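Local coordinates for protein adenosine kinase, putative (Trypanosoma brucei, PDB 3OTX) that probably phosphorylates adenosine to AMP with ATP as phosphate donor, a magnesium-dependent step of purine salvage, at residues A[138-141]-A[142-146]; A[174-177]-A[178-181]. The protein carries 1 engineered substitution. All coordinates share one frame; numbering follows the deposited sequence.

Contact 1 of 2, residues A[138-141]-A[142-146]. With AP5 (bis(adenosine)-5'-pentaphosphate), chain C.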
ATOM      1  N   ALA A 138     -10.056   6.405  -7.229  1.00 14.06           N
ATOM      2  CA  ALA A 138      -8.742   7.079  -7.333  1.00 14.98           C
ATOM      3  C   ALA A 138      -8.591   7.755  -8.690  1.00 15.16           C
ATOM      4  O   ALA A 138      -8.708   7.087  -9.737  1.00 15.89           O
ATOM      5  CB  ALA A 138      -7.610   6.054  -7.134  1.00 14.12           C
ATOM      6  N   ASP A 139      -8.337   9.069  -8.675  1.00 14.15           N
ATOM      7  CA  ASP A 139      -8.027   9.854  -9.867  1.00 13.34           C
ATOM      8  C   ASP A 139      -6.557  10.178  -9.806  1.00 14.89           C
ATOM      9  O   ASP A 139      -6.137  11.111  -9.100  1.00 15.28           O
ATOM     10  CB  ASP A 139      -8.901  11.104  -9.860  1.00 15.56           C
ATOM     11  CG  ASP A 139      -8.605  12.039 -11.007  1.00 25.27           C
ATOM     12  OD1 ASP A 139      -7.816  11.673 -11.898  1.00 22.92           O
ATOM     13  OD2 ASP A 139      -9.179  13.141 -11.016  1.00 29.68           O
ATOM     14  N   LEU A 140      -5.728   9.348 -10.456  1.00 14.18           N
ATOM     15  CA  LEU A 140      -4.287   9.467 -10.275  1.00 13.26           C
ATOM     16  C   LEU A 140      -3.681  10.820 -10.659  1.00 13.49           C
ATOM     17  O   LEU A 140      -2.675  11.204 -10.066  1.00 14.68           O
ATOM     18  CB  LEU A 140      -3.525   8.369 -10.999  1.00 13.79           C
ATOM     19  CG  LEU A 140      -3.777   6.921 -10.546  1.00 18.84           C
ATOM     20  CD1 LEU A 140      -2.681   5.926 -11.065  1.00 17.09           C
ATOM     21  CD2 LEU A 140      -3.972   6.762  -9.087  1.00 24.47           C
ATOM     22  N   GLY A 141      -4.232  11.476 -11.681  1.00 15.93           N
ATOM     23  CA  GLY A 141      -3.679  12.769 -12.109  1.00 15.05           C
ATOM     24  C   GLY A 141      -2.179  12.651 -12.361  1.00 15.52           C
ATOM     25  O   GLY A 141      -1.716  11.745 -13.088  1.00 14.56           O
ATOM     26  N   ALA A 142      -1.430  13.539 -11.719  1.00 15.29           N
ATOM     27  CA  ALA A 142       0.012  13.578 -11.862  1.00 15.45           C
ATOM     28  C   ALA A 142       0.665  12.209 -11.615  1.00 14.15           C
ATOM     29  O   ALA A 142       1.705  11.904 -12.209  1.00 14.21           O
ATOM     30  CB  ALA A 142       0.574  14.616 -10.923  1.00 16.19           C
ATOM     31  N   ALA A 143       0.095  11.388 -10.726  1.00 13.24           N
ATOM     32  CA  ALA A 143       0.755  10.130 -10.370  1.00 16.93           C
ATOM     33  C   ALA A 143       0.904   9.218 -11.587  1.00 15.36           C
ATOM     34  O   ALA A 143       1.840   8.433 -11.676  1.00 16.15           O
ATOM     35  CB  ALA A 143       0.029   9.418  -9.214  1.00 13.42           C
ATOM     36  N   ASN A 144       0.007   9.363 -12.559  1.00 15.29           N
ATOM     37  CA  ASN A 144       0.050   8.516 -13.741  1.00 16.32           C
ATOM     38  C   ASN A 144       1.126   8.942 -14.729  1.00 15.63           C
ATOM     39  O   ASN A 144       1.356   8.257 -15.718  1.00 19.79           O
ATOM     40  CB  ASN A 144      -1.291   8.546 -14.452  1.00 18.69           C
ATOM     41  CG  ASN A 144      -1.546   7.322 -15.281  1.00 26.51           C
ATOM     42  OD1 ASN A 144      -2.040   7.412 -16.414  1.00 33.66           O
ATOM     43  ND2 ASN A 144      -1.242   6.174 -14.736  1.00 16.76           N
ATOM     44  N   HIS A 145       1.766  10.070 -14.471  1.00 14.99           N
ATOM     45  CA  HIS A 145       2.813  10.609 -15.355  1.00 17.10           C
ATOM     46  C   HIS A 145       4.237  10.385 -14.837  1.00 17.89           C
ATOM     47  O   HIS A 145       5.197  10.951 -15.387  1.00 18.81           O
ATOM     48  CB  HIS A 145       2.564  12.105 -15.572  1.00 17.24           C
ATOM     49  CG  HIS A 145       1.287  12.387 -16.301  1.00 21.06           C
ATOM     50  ND1 HIS A 145       1.234  12.503 -17.674  1.00 25.89           N
ATOM     51  CD2 HIS A 145       0.023  12.586 -15.860  1.00 18.01           C
ATOM     52  CE1 HIS A 145      -0.011  12.746 -18.046  1.00 29.99           C
ATOM     53  NE2 HIS A 145      -0.764  12.810 -16.965  1.00 25.54           N
ATOM     54  N   LEU A 146       4.390   9.562 -13.804  1.00 15.73           N
ATOM     55  CA  LEU A 146       5.730   9.210 -13.311  1.00 13.58           C
ATOM     56  C   LEU A 146       6.565   8.654 -14.493  1.00 12.90           C
ATOM     57  O   LEU A 146       6.141   7.727 -15.178  1.00 15.36           O
ATOM     58  CB  LEU A 146       5.623   8.215 -12.159  1.00 12.75           C
ATOM     59  CG  LEU A 146       6.953   7.728 -11.565  1.00 16.67           C
ATOM     60  CD1 LEU A 146       7.731   8.851 -10.945  1.00 21.64           C
ATOM     61  CD2 LEU A 146       6.659   6.657 -10.516  1.00 18.84           C
TER
HETATM   62  PA  AP5 C 346      -7.585  -6.168   7.136  1.00 14.08           P
HETATM   63  O1A AP5 C 346      -9.072  -5.858   7.277  1.00 14.78           O
HETATM   64  O2A AP5 C 346      -7.287  -7.596   6.724  1.00 15.80           O
HETATM   65  O3A AP5 C 346      -6.834  -5.223   6.070  1.00 14.22           O
HETATM   66  PB  AP5 C 346      -7.422  -4.691   4.664  1.00 14.59           P
HETATM   67  O1B AP5 C 346      -8.586  -5.500   4.181  1.00 15.34           O
HETATM   68  O2B AP5 C 346      -6.256  -4.544   3.749  1.00 16.02           O
HETATM   69  O3B AP5 C 346      -7.931  -3.262   5.149  1.00 15.66           O
HETATM   70  PG  AP5 C 346      -8.969  -2.213   4.552  1.00 20.12           P
HETATM   71  O1G AP5 C 346      -9.465  -1.395   5.704  1.00 28.34           O
HETATM   72  O2G AP5 C 346     -10.164  -2.825   3.856  1.00 21.35           O
HETATM   73  O3G AP5 C 346      -8.010  -1.362   3.677  1.00 19.99           O
HETATM   74  PD  AP5 C 346      -8.307  -0.084   2.732  1.00 19.89           P
HETATM   75  O1D AP5 C 346      -9.764   0.340   2.707  1.00 21.05           O
HETATM   76  O2D AP5 C 346      -7.627  -0.398   1.429  1.00 20.75           O
HETATM   77  O3D AP5 C 346      -7.533   1.068   3.546  1.00 16.42           O
HETATM   78  PE  AP5 C 346      -5.967   1.437   3.412  1.00 18.91           P
HETATM   79  O1E AP5 C 346      -5.162   0.175   3.278  1.00 20.09           O
HETATM   80  O2E AP5 C 346      -5.590   2.406   4.530  1.00 21.15           O
HETATM   81  O5F AP5 C 346      -6.874  -5.739   8.508  1.00 13.22           O
HETATM   82  C5F AP5 C 346      -5.451  -5.744   8.626  1.00 13.47           C
HETATM   83  C4F AP5 C 346      -5.084  -5.865  10.085  1.00 11.80           C
HETATM   84  O4F AP5 C 346      -5.732  -4.832  10.840  1.00 15.07           O
HETATM   85  C3F AP5 C 346      -5.570  -7.143  10.761  1.00 14.08           C
HETATM   86  O3F AP5 C 346      -4.622  -8.167  10.581  1.00 15.69           O
HETATM   87  C2F AP5 C 346      -5.779  -6.723  12.187  1.00 17.57           C
HETATM   88  O2F AP5 C 346      -4.550  -6.719  12.869  1.00 17.61           O
HETATM   89  C1F AP5 C 346      -6.232  -5.267  12.045  1.00 14.42           C
HETATM   90  N9A AP5 C 346      -7.714  -5.106  11.992  1.00 15.43           N
HETATM   91  C8A AP5 C 346      -8.480  -4.761  10.875  1.00 13.65           C
HETATM   92  N7A AP5 C 346      -9.782  -4.701  11.270  1.00 16.39           N
HETATM   93  C5A AP5 C 346      -9.849  -4.980  12.593  1.00 16.49           C
HETATM   94  C6A AP5 C 346     -10.881  -5.019  13.506  1.00 22.18           C
HETATM   95  N6A AP5 C 346     -12.124  -4.653  13.181  1.00 26.43           N
HETATM   96  N1A AP5 C 346     -10.597  -5.327  14.814  1.00 25.29           N
HETATM   97  C2A AP5 C 346      -9.305  -5.575  15.247  1.00 25.08           C
HETATM   98  N3A AP5 C 346      -8.280  -5.521  14.327  1.00 18.78           N
HETATM   99  C4A AP5 C 346      -8.539  -5.209  13.042  1.00 17.69           C
HETATM  100  O5J AP5 C 346      -5.883   2.207   1.985  1.00 19.13           O
HETATM  101  C5J AP5 C 346      -6.599   3.415   1.795  1.00 17.96           C
HETATM  102  C4J AP5 C 346      -5.740   4.229   0.841  1.00 11.65           C
HETATM  103  O4J AP5 C 346      -5.784   3.672  -0.483  1.00 15.56           O
HETATM  104  C3J AP5 C 346      -6.240   5.661   0.631  1.00 12.83           C
HETATM  105  O3J AP5 C 346      -5.378   6.532   1.363  1.00 14.33           O
HETATM  106  C2J AP5 C 346      -6.180   5.879  -0.890  1.00 14.02           C
HETATM  107  O2J AP5 C 346      -5.556   7.100  -1.267  1.00 14.13           O
HETATM  108  C1J AP5 C 346      -5.360   4.696  -1.344  1.00 14.74           C
HETATM  109  N9B AP5 C 346      -5.580   4.331  -2.751  1.00 10.32           N
HETATM  110  C8B AP5 C 346      -6.787   3.989  -3.298  1.00 11.93           C
HETATM  111  N7B AP5 C 346      -6.572   3.769  -4.621  1.00 14.87           N
HETATM  112  C5B AP5 C 346      -5.245   3.966  -4.898  1.00  9.35           C
HETATM  113  C6B AP5 C 346      -4.490   3.866  -6.073  1.00 10.20           C
HETATM  114  N6B AP5 C 346      -5.017   3.606  -7.280  1.00 11.62           N
HETATM  115  N1B AP5 C 346      -3.163   4.180  -5.962  1.00 11.27           N
HETATM  116  C2B AP5 C 346      -2.529   4.472  -4.776  1.00 11.88           C
HETATM  117  N3B AP5 C 346      -3.281   4.615  -3.628  1.00 11.58           N
HETATM  118  C4B AP5 C 346      -4.615   4.323  -3.704  1.00  9.40           C

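Contact 2 of 2, residues A[174-177]-A[178-181]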
ATOM      1  N   THR A 174      -0.572  -0.139 -12.537  1.00 13.24           N
ATOM      2  CA  THR A 174      -1.418   0.550 -13.536  1.00 14.95           C
ATOM      3  C   THR A 174      -0.723   1.720 -14.245  1.00 16.57           C
ATOM      4  O   THR A 174      -1.283   2.285 -15.202  1.00 16.64           O
ATOM      5  CB  THR A 174      -2.755   1.057 -12.960  1.00 14.81           C
ATOM      6  OG1 THR A 174      -2.555   2.332 -12.309  1.00 13.71           O
ATOM      7  CG2 THR A 174      -3.362   0.065 -12.009  1.00 14.92           C
ATOM      8  N   VAL A 175       0.475   2.070 -13.785  1.00 16.32           N
ATOM      9  CA  VAL A 175       1.218   3.222 -14.305  1.00 13.17           C
ATOM     10  C   VAL A 175       2.206   2.704 -15.358  1.00 15.58           C
ATOM     11  O   VAL A 175       1.864   2.657 -16.550  1.00 18.80           O
ATOM     12  CB  VAL A 175       1.864   4.046 -13.179  1.00 15.15           C
ATOM     13  CG1 VAL A 175       2.683   5.220 -13.771  1.00 14.39           C
ATOM     14  CG2 VAL A 175       0.747   4.567 -12.199  1.00 16.80           C
ATOM     15  N   ASP A 176       3.371   2.227 -14.931  1.00 13.82           N
ATOM     16  CA  ASP A 176       4.310   1.610 -15.873  1.00 14.05           C
ATOM     17  C   ASP A 176       5.032   0.469 -15.190  1.00 15.72           C
ATOM     18  O   ASP A 176       5.823   0.682 -14.269  1.00 15.94           O
ATOM     19  CB  ASP A 176       5.327   2.649 -16.368  1.00 14.27           C
ATOM     20  CG  ASP A 176       6.171   2.148 -17.519  1.00 16.96           C
ATOM     21  OD1 ASP A 176       6.269   0.926 -17.754  1.00 19.44           O
ATOM     22  OD2 ASP A 176       6.754   3.013 -18.221  1.00 22.05           O
ATOM     23  N   VAL A 177       4.780  -0.731 -15.668  1.00 13.99           N
ATOM     24  CA  VAL A 177       5.396  -1.932 -15.093  1.00 14.70           C
ATOM     25  C   VAL A 177       6.916  -1.869 -15.114  1.00 16.27           C
ATOM     26  O   VAL A 177       7.576  -2.384 -14.207  1.00 15.87           O
ATOM     27  CB  VAL A 177       4.890  -3.217 -15.801  1.00 15.22           C
ATOM     28  CG1 VAL A 177       5.469  -3.367 -17.239  1.00 14.78           C
ATOM     29  CG2 VAL A 177       5.190  -4.488 -14.957  1.00 21.92           C
ATOM     30  N   ASN A 178       7.462  -1.220 -16.141  1.00 14.98           N
ATOM     31  CA  ASN A 178       8.897  -1.049 -16.239  1.00 17.25           C
ATOM     32  C   ASN A 178       9.514  -0.280 -15.064  1.00 15.09           C
ATOM     33  O   ASN A 178      10.673  -0.554 -14.700  1.00 17.03           O
ATOM     34  CB  ASN A 178       9.252  -0.463 -17.591  1.00 16.50           C
ATOM     35  CG  ASN A 178       8.981  -1.442 -18.716  1.00 20.08           C
ATOM     36  OD1 ASN A 178       9.225  -2.644 -18.595  1.00 24.65           O
ATOM     37  ND2 ASN A 178       8.453  -0.932 -19.816  1.00 31.90           N
ATOM     38  N   HIS A 179       8.768   0.649 -14.452  1.00 12.71           N
ATOM     39  CA  HIS A 179       9.304   1.337 -13.267  1.00 12.70           C
ATOM     40  C   HIS A 179       9.475   0.343 -12.129  1.00 13.71           C
ATOM     41  O   HIS A 179      10.463   0.373 -11.391  1.00 13.74           O
ATOM     42  CB  HIS A 179       8.346   2.429 -12.784  1.00 13.11           C
ATOM     43  CG  HIS A 179       8.097   3.512 -13.786  1.00 15.21           C
ATOM     44  ND1 HIS A 179       8.830   3.647 -14.944  1.00 15.99           N
ATOM     45  CD2 HIS A 179       7.188   4.522 -13.788  1.00 15.40           C
ATOM     46  CE1 HIS A 179       8.379   4.691 -15.622  1.00 18.53           C
ATOM     47  NE2 HIS A 179       7.372   5.231 -14.949  1.00 16.15           N
ATOM     48  N   VAL A 180       8.512  -0.555 -11.987  1.00 11.42           N
ATOM     49  CA  VAL A 180       8.545  -1.585 -10.968  1.00 11.76           C
ATOM     50  C   VAL A 180       9.702  -2.518 -11.241  1.00 13.75           C
ATOM     51  O   VAL A 180      10.447  -2.845 -10.304  1.00 13.85           O
ATOM     52  CB  VAL A 180       7.232  -2.392 -10.938  1.00 11.41           C
ATOM     53  CG1 VAL A 180       7.193  -3.262  -9.688  1.00 14.63           C
ATOM     54  CG2 VAL A 180       6.017  -1.427 -10.898  1.00 11.92           C
ATOM     55  N   LEU A 181       9.860  -2.943 -12.504  1.00 14.12           N
ATOM     56  CA  LEU A 181      10.950  -3.879 -12.847  1.00 13.73           C
ATOM     57  C   LEU A 181      12.339  -3.296 -12.561  1.00 14.34           C
ATOM     58  O   LEU A 181      13.251  -4.026 -12.137  1.00 16.18           O
ATOM     59  CB  LEU A 181      10.823  -4.352 -14.300  1.00 15.26           C
ATOM     60  CG  LEU A 181       9.594  -5.213 -14.541  1.00 14.77           C
ATOM     61  CD1 LEU A 181       9.406  -5.412 -16.047  1.00 18.02           C
ATOM     62  CD2 LEU A 181       9.673  -6.627 -13.846  1.00 16.74           C
TER
HETATM   63  O   HOH W   1       8.502   2.031 -20.096  1.00 25.35           O

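Contact 1 of 2, residues A[138-141]-A[142-146]
L140 CB and A143 CB lie 4.1 Å apart across a type II' turn, in which A143 N donates to L140 O (2.9 Å, 147°). The L140 side chain leaves with CG anti to the carbonyl carbon and beside its own N (chi1 -63°), and its two methyls, branching at CG, go to different partners. L140 CD1 lies 4.0 Å from ND2 of N144, the two side chains slanting past each other, while L140 CD2 reaches N6B of one of the two adenines of AP5 at 3.8 Å. A138, two residues back on the same strand, sets its CB 3.6 Å from N7B of that base. The turn follows strand 133-141 of the five-stranded sheet that forms the lid of the ribokinase-like (PfkB) fold, and A138 and L140 line the pocket of that adenine. G141, with phi +53°, takes a corner where positive phi favours glycine. Its carbonyl oxygen accepts N144 N, with G141 O and N144 N 3.0 Å apart, at the 3-10 turn 142-144. The edge of the H145 ring meets the same oxygen: G141 O lies near the ring plane, 3.4 Å from CD2 of H145. A143 also touches N15, an adenosine-binding residue, while A142 packs on T117 and is backbone hydrogen-bonded to G121.

Contact 2 of 2, residues A[174-177]-A[178-181]
One face of the H179 imidazole carries the D176 methylene: D176 CB sits over the ring centre, 3.6 Å from the H179 centroid and 9° off its normal, a CH-pi contact. The D176 carboxylate is turned 39° from the ring plane, with OD2 of D176 3.5 Å from CE1 of H179. At another point of the ring, NE2 has its polar partner in L146 O, and the side chain also touches S148 and M151 of helix 148-151. D176 extends CG anti to its own N (chi1 -170°), a torsion that swings the carboxylate back over the start of the helix. There D176 OD1 accepts N178 N at 2.9 Å, met from above the carboxylate plane, which makes D176 the N-cap of helix 177-189. The helix is the crossover of a beta-alpha-beta unit between the parallel strands 165-169 and 193-197 of the large sheet. Beyond the side-chain cap, D176 O takes H179 N at 3.0 Å, so D176 receives two of the first helical N-H groups; a negative carboxylate would suit the positive end of the helix dipole. Its other oxygen, D176 OD2, accepts from a water that is 2.7 Å away and in turn accepts from N178 ND2, tying the amide to the cap. V177 O accepts L181 N at 2.9 Å, a regular helical bond. On that flank V177 CG2 lies 4.5 Å from L181 CD1, and both side chains lean on E213 of helix 208-214.

In the fold
From the N terminus, the chain first reaches contact 1, a tight turn following strand 133-141 of the lid sheet; it runs on through helices 148-151 and 154-162 and strand 165-169, then meets contact 2 at the start of helix 177-189 in the large alpha/beta core. The two are in series, neither nested nor crossed, with centres about 13 Å apart. They touch even so: L146 O lies 2.8 Å from H179 NE2 in a probable hydrogen bond, L140 packs against T174 and V175, and N144 against V175. Lid turn and helix start are thereby joined near the adenosine-binding residues N15 and F171.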